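Local coordinates for protein glucosidase (Croceicoccus marinus, PDB 5Z3K) that probably hydrolyses O-glycosidic bonds as a beta-glucosidase of glycoside hydrolase family 39, at residues G18-L23 with G338-T343; R47-T52 with A333-G338. One frame throughout, in Å; residues are numbered along the deposited sequence.

Interaction 1. Residues G18-L23 with G338-T343; sequences GNMRQL and GQTLAT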
ATOM      1  N   GLY A  18      -3.324 -21.810   5.755  1.00 12.03           N
ATOM      2  CA  GLY A  18      -2.049 -21.130   5.813  1.00 12.29           C
ATOM      3  C   GLY A  18      -2.249 -19.780   6.471  1.00 12.13           C
ATOM      4  O   GLY A  18      -3.353 -19.430   6.878  1.00 13.36           O
ATOM      5  N   ASN A  19      -1.160 -19.024   6.554  1.00 16.43           N
ATOM      6  CA  ASN A  19      -1.227 -17.715   7.203  1.00 13.97           C
ATOM      7  C   ASN A  19      -1.744 -16.656   6.241  1.00 12.77           C
ATOM      8  O   ASN A  19      -1.355 -16.615   5.070  1.00 14.18           O
ATOM      9  CB  ASN A  19       0.146 -17.295   7.727  1.00 15.17           C
ATOM     10  CG  ASN A  19       0.581 -18.094   8.929  1.00 22.27           C
ATOM     11  OD1 ASN A  19      -0.247 -18.627   9.676  1.00 23.73           O
ATOM     12  ND2 ASN A  19       1.887 -18.186   9.128  1.00 27.22           N
HETATM   13  N   MSE A  20      -2.622 -15.791   6.745  1.00 10.66           N
HETATM   14  CA  MSE A  20      -2.974 -14.576   6.033  1.00 11.72           C
HETATM   15  C   MSE A  20      -1.755 -13.659   6.058  1.00 13.09           C
HETATM   16  O   MSE A  20      -1.035 -13.610   7.059  1.00 14.34           O
HETATM   17  CB  MSE A  20      -4.179 -13.878   6.677  1.00  8.40           C
HETATM   18  CG  MSE A  20      -4.658 -12.665   5.899  1.00 10.66           C
HETATM   19 SE   MSE A  20      -5.601 -13.219   4.301  0.66  9.39          SE
HETATM   20  CE  MSE A  20      -7.304 -13.668   5.136  1.00 14.02           C
ATOM     21  N   ARG A  21      -1.508 -12.937   4.971  1.00 11.17           N
ATOM     22  CA  ARG A  21      -0.345 -12.062   4.875  1.00  9.61           C
ATOM     23  C   ARG A  21      -0.787 -10.610   5.018  1.00 12.69           C
ATOM     24  O   ARG A  21      -1.705 -10.160   4.322  1.00 10.67           O
ATOM     25  CB  ARG A  21       0.397 -12.280   3.550  1.00 12.41           C
ATOM     26  CG  ARG A  21       0.871 -13.717   3.368  1.00 12.12           C
ATOM     27  CD  ARG A  21       1.960 -13.835   2.289  1.00 15.92           C
ATOM     28  NE  ARG A  21       1.434 -13.501   0.972  1.00 13.84           N
ATOM     29  CZ  ARG A  21       1.894 -12.517   0.211  1.00 16.58           C
ATOM     30  NH1 ARG A  21       2.898 -11.765   0.642  1.00 13.66           N
ATOM     31  NH2 ARG A  21       1.352 -12.294  -0.983  1.00 15.10           N
ATOM     32  N   GLN A  22      -0.130  -9.875   5.910  1.00 12.67           N
ATOM     33  CA  GLN A  22      -0.578  -8.522   6.260  1.00 11.38           C
ATOM     34  C   GLN A  22      -0.030  -7.525   5.245  1.00 12.35           C
ATOM     35  O   GLN A  22       1.060  -6.962   5.407  1.00 11.89           O
ATOM     36  CB  GLN A  22      -0.152  -8.175   7.680  1.00 11.57           C
ATOM     37  CG  GLN A  22      -1.148  -8.654   8.737  1.00 11.30           C
ATOM     38  CD  GLN A  22      -1.146 -10.169   8.901  1.00 16.06           C
ATOM     39  OE1 GLN A  22      -0.126 -10.765   9.252  1.00 17.69           O
ATOM     40  NE2 GLN A  22      -2.292 -10.800   8.642  1.00 13.03           N
ATOM     41  N   LEU A  23      -0.805  -7.287   4.184  1.00  9.54           N
ATOM     42  CA  LEU A  23      -0.395  -6.396   3.110  1.00  8.15           C
ATOM     43  C   LEU A  23      -1.093  -5.037   3.158  1.00  9.69           C
ATOM     44  O   LEU A  23      -0.968  -4.253   2.204  1.00 10.13           O
ATOM     45  CB  LEU A  23      -0.647  -7.055   1.751  1.00 10.44           C
ATOM     46  CG  LEU A  23       0.115  -8.356   1.455  1.00 16.98           C
ATOM     47  CD1 LEU A  23      -0.025  -8.747  -0.036  1.00 12.25           C
ATOM     48  CD2 LEU A  23       1.553  -8.186   1.832  1.00 15.07           C
ATOM     49  N   GLY A 338      -8.765  -4.131   5.049  1.00 12.79           N
ATOM     50  CA  GLY A 338      -7.783  -4.222   6.115  1.00 10.37           C
ATOM     51  C   GLY A 338      -8.211  -5.151   7.231  1.00 11.29           C
ATOM     52  O   GLY A 338      -7.391  -5.879   7.796  1.00  9.92           O
ATOM     53  N   GLN A 339      -9.505  -5.135   7.572  1.00 10.19           N
ATOM     54  CA  GLN A 339      -9.985  -6.026   8.612  1.00 11.05           C
ATOM     55  C   GLN A 339      -9.830  -7.480   8.192  1.00 11.73           C
ATOM     56  O   GLN A 339      -9.505  -8.342   9.017  1.00 12.05           O
ATOM     57  CB  GLN A 339     -11.437  -5.699   8.951  1.00 12.76           C
ATOM     58  CG  GLN A 339     -11.549  -4.345   9.663  1.00  9.99           C
ATOM     59  CD  GLN A 339     -12.927  -3.738   9.568  1.00 17.48           C
ATOM     60  OE1 GLN A 339     -13.874  -4.373   9.112  1.00 15.49           O
ATOM     61  NE2 GLN A 339     -13.044  -2.484   9.996  1.00 13.77           N
ATOM     62  N   THR A 340     -10.062  -7.766   6.913  1.00  9.81           N
ATOM     63  CA  THR A 340      -9.904  -9.128   6.422  1.00 11.30           C
ATOM     64  C   THR A 340      -8.440  -9.543   6.437  1.00 13.76           C
ATOM     65  O   THR A 340      -8.115 -10.665   6.849  1.00 10.98           O
ATOM     66  CB  THR A 340     -10.484  -9.253   5.011  1.00 11.22           C
ATOM     67  OG1 THR A 340     -11.860  -8.860   5.032  1.00 13.51           O
ATOM     68  CG2 THR A 340     -10.386 -10.687   4.519  1.00  9.26           C
ATOM     69  N   LEU A 341      -7.547  -8.642   6.000  1.00 11.56           N
ATOM     70  CA  LEU A 341      -6.108  -8.904   5.985  1.00  9.40           C
ATOM     71  C   LEU A 341      -5.518  -8.980   7.388  1.00 12.81           C
ATOM     72  O   LEU A 341      -4.397  -9.484   7.552  1.00 16.05           O
ATOM     73  CB  LEU A 341      -5.369  -7.816   5.186  1.00 11.13           C
ATOM     74  CG  LEU A 341      -5.694  -7.786   3.685  1.00  9.19           C
ATOM     75  CD1 LEU A 341      -4.962  -6.659   2.931  1.00 10.25           C
ATOM     76  CD2 LEU A 341      -5.376  -9.176   3.081  1.00 12.01           C
ATOM     77  N   ALA A 342      -6.233  -8.488   8.398  1.00 10.45           N
ATOM     78  CA  ALA A 342      -5.730  -8.555   9.759  1.00 13.05           C
ATOM     79  C   ALA A 342      -5.991  -9.901  10.414  1.00 14.17           C
ATOM     80  O   ALA A 342      -5.432 -10.159  11.485  1.00 15.65           O
ATOM     81  CB  ALA A 342      -6.339  -7.450  10.628  1.00 13.29           C
ATOM     82  N   THR A 343      -6.838 -10.750   9.826  1.00 14.43           N
ATOM     83  CA  THR A 343      -6.958 -12.102  10.342  1.00 14.03           C
ATOM     84  C   THR A 343      -5.618 -12.809  10.194  1.00 15.45           C
ATOM     85  O   THR A 343      -4.756 -12.401   9.413  1.00 14.39           O
ATOM     86  CB  THR A 343      -8.053 -12.873   9.612  1.00 15.23           C
ATOM     87  OG1 THR A 343      -7.700 -13.016   8.228  1.00 15.47           O
ATOM     88  CG2 THR A 343      -9.384 -12.144   9.736  1.00 12.56           C
TER

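Interaction 2. Residues R47-T52 with A333-G338; sequences RNAQVT and AFQLVG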
ATOM      1  N   ARG A  47      -6.948   3.103  12.138  1.00 10.95           N
ATOM      2  CA  ARG A  47      -7.009   2.100  13.197  1.00 11.31           C
ATOM      3  C   ARG A  47      -8.086   1.064  12.912  1.00 11.74           C
ATOM      4  O   ARG A  47      -7.835  -0.145  12.985  1.00 12.11           O
ATOM      5  CB  ARG A  47      -7.271   2.776  14.548  1.00 12.27           C
ATOM      6  CG  ARG A  47      -7.284   1.801  15.713  1.00 14.19           C
ATOM      7  CD  ARG A  47      -8.118   2.331  16.884  1.00 21.63           C
ATOM      8  NE  ARG A  47      -9.444   2.750  16.440  1.00 22.41           N
ATOM      9  CZ  ARG A  47     -10.437   1.925  16.126  1.00 23.40           C
ATOM     10  NH1 ARG A  47     -10.282   0.604  16.218  1.00 29.62           N
ATOM     11  NH2 ARG A  47     -11.601   2.425  15.727  1.00 23.49           N
ATOM     12  N   ASN A  48      -9.299   1.520  12.581  1.00 10.07           N
ATOM     13  CA  ASN A  48     -10.385   0.592  12.280  1.00 13.40           C
ATOM     14  C   ASN A  48     -10.087  -0.256  11.048  1.00 14.59           C
ATOM     15  O   ASN A  48     -10.530  -1.411  10.960  1.00 12.18           O
ATOM     16  CB  ASN A  48     -11.688   1.365  12.091  1.00 13.50           C
ATOM     17  CG  ASN A  48     -12.891   0.487  12.252  1.00 16.32           C
ATOM     18  OD1 ASN A  48     -13.026  -0.204  13.263  1.00 14.86           O
ATOM     19  ND2 ASN A  48     -13.756   0.469  11.241  1.00 18.47           N
ATOM     20  N   ALA A  49      -9.350   0.294  10.084  1.00 11.30           N
ATOM     21  CA  ALA A  49      -8.934  -0.483   8.924  1.00 11.14           C
ATOM     22  C   ALA A  49      -7.780  -1.430   9.230  1.00 11.69           C
ATOM     23  O   ALA A  49      -7.377  -2.188   8.340  1.00 12.09           O
ATOM     24  CB  ALA A  49      -8.529   0.466   7.787  1.00 11.38           C
ATOM     25  N   GLN A  50      -7.212  -1.372  10.436  1.00 10.75           N
ATOM     26  CA  GLN A  50      -6.050  -2.184  10.805  1.00 13.37           C
ATOM     27  C   GLN A  50      -4.886  -2.003   9.827  1.00 14.03           C
ATOM     28  O   GLN A  50      -4.259  -2.972   9.390  1.00 11.96           O
ATOM     29  CB  GLN A  50      -6.441  -3.661  10.935  1.00 12.69           C
ATOM     30  CG  GLN A  50      -7.690  -3.848  11.801  1.00 19.09           C
ATOM     31  CD  GLN A  50      -7.585  -5.013  12.762  1.00 29.63           C
ATOM     32  OE1 GLN A  50      -6.514  -5.305  13.299  1.00 31.53           O
ATOM     33  NE2 GLN A  50      -8.707  -5.681  12.992  1.00 29.48           N
ATOM     34  N   VAL A  51      -4.608  -0.746   9.462  1.00  9.35           N
ATOM     35  CA  VAL A  51      -3.386  -0.425   8.719  1.00  9.81           C
ATOM     36  C   VAL A  51      -2.192  -0.980   9.482  1.00 10.30           C
ATOM     37  O   VAL A  51      -2.077  -0.778  10.694  1.00 11.97           O
ATOM     38  CB  VAL A  51      -3.273   1.101   8.521  1.00 12.42           C
ATOM     39  CG1 VAL A  51      -1.846   1.504   8.079  1.00  9.65           C
ATOM     40  CG2 VAL A  51      -4.323   1.597   7.511  1.00  9.03           C
ATOM     41  N   THR A  52      -1.294  -1.689   8.778  1.00 10.83           N
ATOM     42  CA  THR A  52      -0.124  -2.298   9.401  1.00 10.54           C
ATOM     43  C   THR A  52       1.203  -1.680   8.973  1.00 14.73           C
ATOM     44  O   THR A  52       2.237  -1.996   9.577  1.00 14.36           O
ATOM     45  CB  THR A  52      -0.075  -3.807   9.097  1.00  9.30           C
ATOM     46  OG1 THR A  52      -0.259  -4.019   7.693  1.00 10.81           O
ATOM     47  CG2 THR A  52      -1.149  -4.556   9.872  1.00 11.38           C
ATOM     48  N   ALA A 333     -14.517   0.259   1.590  1.00 13.41           N
ATOM     49  CA  ALA A 333     -13.780  -0.907   1.107  1.00 14.90           C
ATOM     50  C   ALA A 333     -12.392  -0.977   1.735  1.00 13.16           C
ATOM     51  O   ALA A 333     -11.902  -2.064   2.065  1.00 11.22           O
ATOM     52  CB  ALA A 333     -13.679  -0.877  -0.420  1.00 11.05           C
ATOM     53  N   PHE A 334     -11.748   0.177   1.917  1.00 11.17           N
ATOM     54  CA  PHE A 334     -10.422   0.199   2.528  1.00 11.64           C
ATOM     55  C   PHE A 334     -10.441  -0.422   3.921  1.00 10.45           C
ATOM     56  O   PHE A 334      -9.557  -1.218   4.263  1.00 10.68           O
ATOM     57  CB  PHE A 334      -9.905   1.635   2.575  1.00 10.47           C
ATOM     58  CG  PHE A 334      -8.512   1.770   3.144  1.00 13.38           C
ATOM     59  CD1 PHE A 334      -7.393   1.515   2.359  1.00 12.11           C
ATOM     60  CD2 PHE A 334      -8.324   2.169   4.460  1.00 13.87           C
ATOM     61  CE1 PHE A 334      -6.108   1.656   2.877  1.00 13.13           C
ATOM     62  CE2 PHE A 334      -7.039   2.312   4.991  1.00 12.92           C
ATOM     63  CZ  PHE A 334      -5.932   2.049   4.199  1.00 10.14           C
ATOM     64  N   GLN A 335     -11.458  -0.095   4.733  1.00  9.44           N
ATOM     65  CA  GLN A 335     -11.556  -0.674   6.066  1.00  8.76           C
ATOM     66  C   GLN A 335     -11.885  -2.163   6.011  1.00 10.25           C
ATOM     67  O   GLN A 335     -11.291  -2.956   6.748  1.00 12.21           O
ATOM     68  CB  GLN A 335     -12.609   0.071   6.888  1.00 10.68           C
ATOM     69  CG  GLN A 335     -12.228   1.520   7.217  1.00  8.44           C
ATOM     70  CD  GLN A 335     -13.386   2.285   7.832  1.00 13.20           C
ATOM     71  OE1 GLN A 335     -13.625   2.207   9.035  1.00 15.01           O
ATOM     72  NE2 GLN A 335     -14.114   3.015   7.005  1.00 14.25           N
ATOM     73  N   LEU A 336     -12.844  -2.566   5.169  1.00  9.65           N
ATOM     74  CA  LEU A 336     -13.220  -3.979   5.137  1.00 10.93           C
ATOM     75  C   LEU A 336     -12.065  -4.845   4.641  1.00 10.62           C
ATOM     76  O   LEU A 336     -11.878  -5.972   5.121  1.00 13.55           O
ATOM     77  CB  LEU A 336     -14.444  -4.186   4.255  1.00 10.75           C
ATOM     78  CG  LEU A 336     -15.689  -3.351   4.557  1.00 15.10           C
ATOM     79  CD1 LEU A 336     -16.819  -3.861   3.691  1.00 13.70           C
ATOM     80  CD2 LEU A 336     -16.057  -3.393   6.028  1.00 13.51           C
ATOM     81  N   VAL A 337     -11.291  -4.340   3.676  1.00 10.49           N
ATOM     82  CA  VAL A 337     -10.095  -5.058   3.229  1.00 11.27           C
ATOM     83  C   VAL A 337      -9.114  -5.231   4.383  1.00 12.05           C
ATOM     84  O   VAL A 337      -8.649  -6.339   4.673  1.00 10.00           O
ATOM     85  CB  VAL A 337      -9.430  -4.326   2.046  1.00 11.44           C
ATOM     86  CG1 VAL A 337      -8.021  -4.830   1.850  1.00 11.19           C
ATOM     87  CG2 VAL A 337     -10.247  -4.478   0.766  1.00 10.62           C
ATOM     88  N   GLY A 338      -8.765  -4.131   5.049  1.00 12.79           N
ATOM     89  CA  GLY A 338      -7.783  -4.222   6.115  1.00 10.37           C
ATOM     90  C   GLY A 338      -8.211  -5.151   7.231  1.00 11.29           C
ATOM     91  O   GLY A 338      -7.391  -5.879   7.796  1.00  9.92           O
TER
HETATM   92  O   HOH W   1      -4.642  -5.455   8.230  1.00 12.03           O

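Interaction 1. Residues G18-L23 with G338-T343
The side-chain amide of Gln22 supplies the hydrogen bond that joins the two segments: NE2 donates to Leu341 O at 2.7 Å with an N-H...O angle of 168°. The acceptor lies close to the Gln22 amide plane, and the donor sits nearly in line with the carbonyl. The Gln22 chain is bent at chi2 (71°), with CG and CD both 3.6 Å from Leu341 O, and NE2 is also 3.0 Å from Thr343 O. An alanine in place of Gln22 would probably leave the Leu341 carbonyl without this donor and open a gap beside the helix end.

The helix belongs to the TIM-barrel domain, and 18-23 is the link that leads from strand 16-17 to the first barrel strand, 25-27.

Selenomethionine Met20 packs over the same turn: its SE meets Leu341 CD2 at 4.2 Å, while its CG and CE lie against oxygens. Met20 CG, anti to the backbone N (chi1 -175°), is 3.6 Å from Leu341 O, and Met20 CE reaches Thr343 OG1 at 3.2 Å. That hydroxyl donates to Thr340 O over 2.8 Å, and Thr343 N shares the same acceptor, so two donors from one residue grip Thr340 O. Leu360 of strand 357-363 covers Met20, Thr340 and Leu341.

Interaction 2. Residues R47-T52 with A333-G338
Asn48 and Gln335 meet through their amide ends: Asn48 ND2 donates to Gln335 OE1 at 2.8 Å, with an N-H...O angle of 170°. The acceptor lies close to the Asn48 amide plane, but the donor is tilted 22° from the carbonyl plane of Gln335, and the two amides are turned 69° against each other. Gln335 NE2 has its own acceptor in Thr331 O, a second hold on the orientation of this amide.

Apolar contacts fill the adjoining space. Ala49 CB rests 3.7 Å from Gln335 CA and equally near Phe334 CE2. Val51 CG2 approaches the edge of the Phe334 ring, 3.7 Å from CZ. His24 meets the same ring.

Ala49 O lies against Gly338, whose CA makes a CA-H...O contact of 3.0 Å with it; a beta carbon modelled there would clash with that oxygen. A water donates to both Gln50 O and Gly338 O, 2.8 Å from each.

Helix 43-48 ends in a Schellman motif, Gln50 having positive phi, and its C-terminal turn packs against helix 329-341 in the helical layer around the TIM barrel. The chemistry implies a close backbone approach that the missing side chain of Gly338 permits, while the small CB of Ala49 sits against Gln335 and Phe334, with polar groups joined by a direct amide bond and a bridging water.

In the fold
Both interactions use helix 329-341 and share Gly338: interaction 2 takes its middle turns, interaction 1 its C-terminal end. Their centres are 10 Å apart, and a probable hydrogen bond from Gln339 NE2 to Asn48 O ties them together. Interaction 1 is the more buried, setting the last part of the helix against an irregular link, and lies against the neighbouring beta domain; its polar bond runs from a side chain to a backbone carbonyl. Interaction 2, only partly buried, sets a helix terminus beside a helix flank in the helical layer around the barrel, and relies on an amide pair, a bridging water and close backbone approach. Along the chain it is nested inside the loop closed by interaction 1.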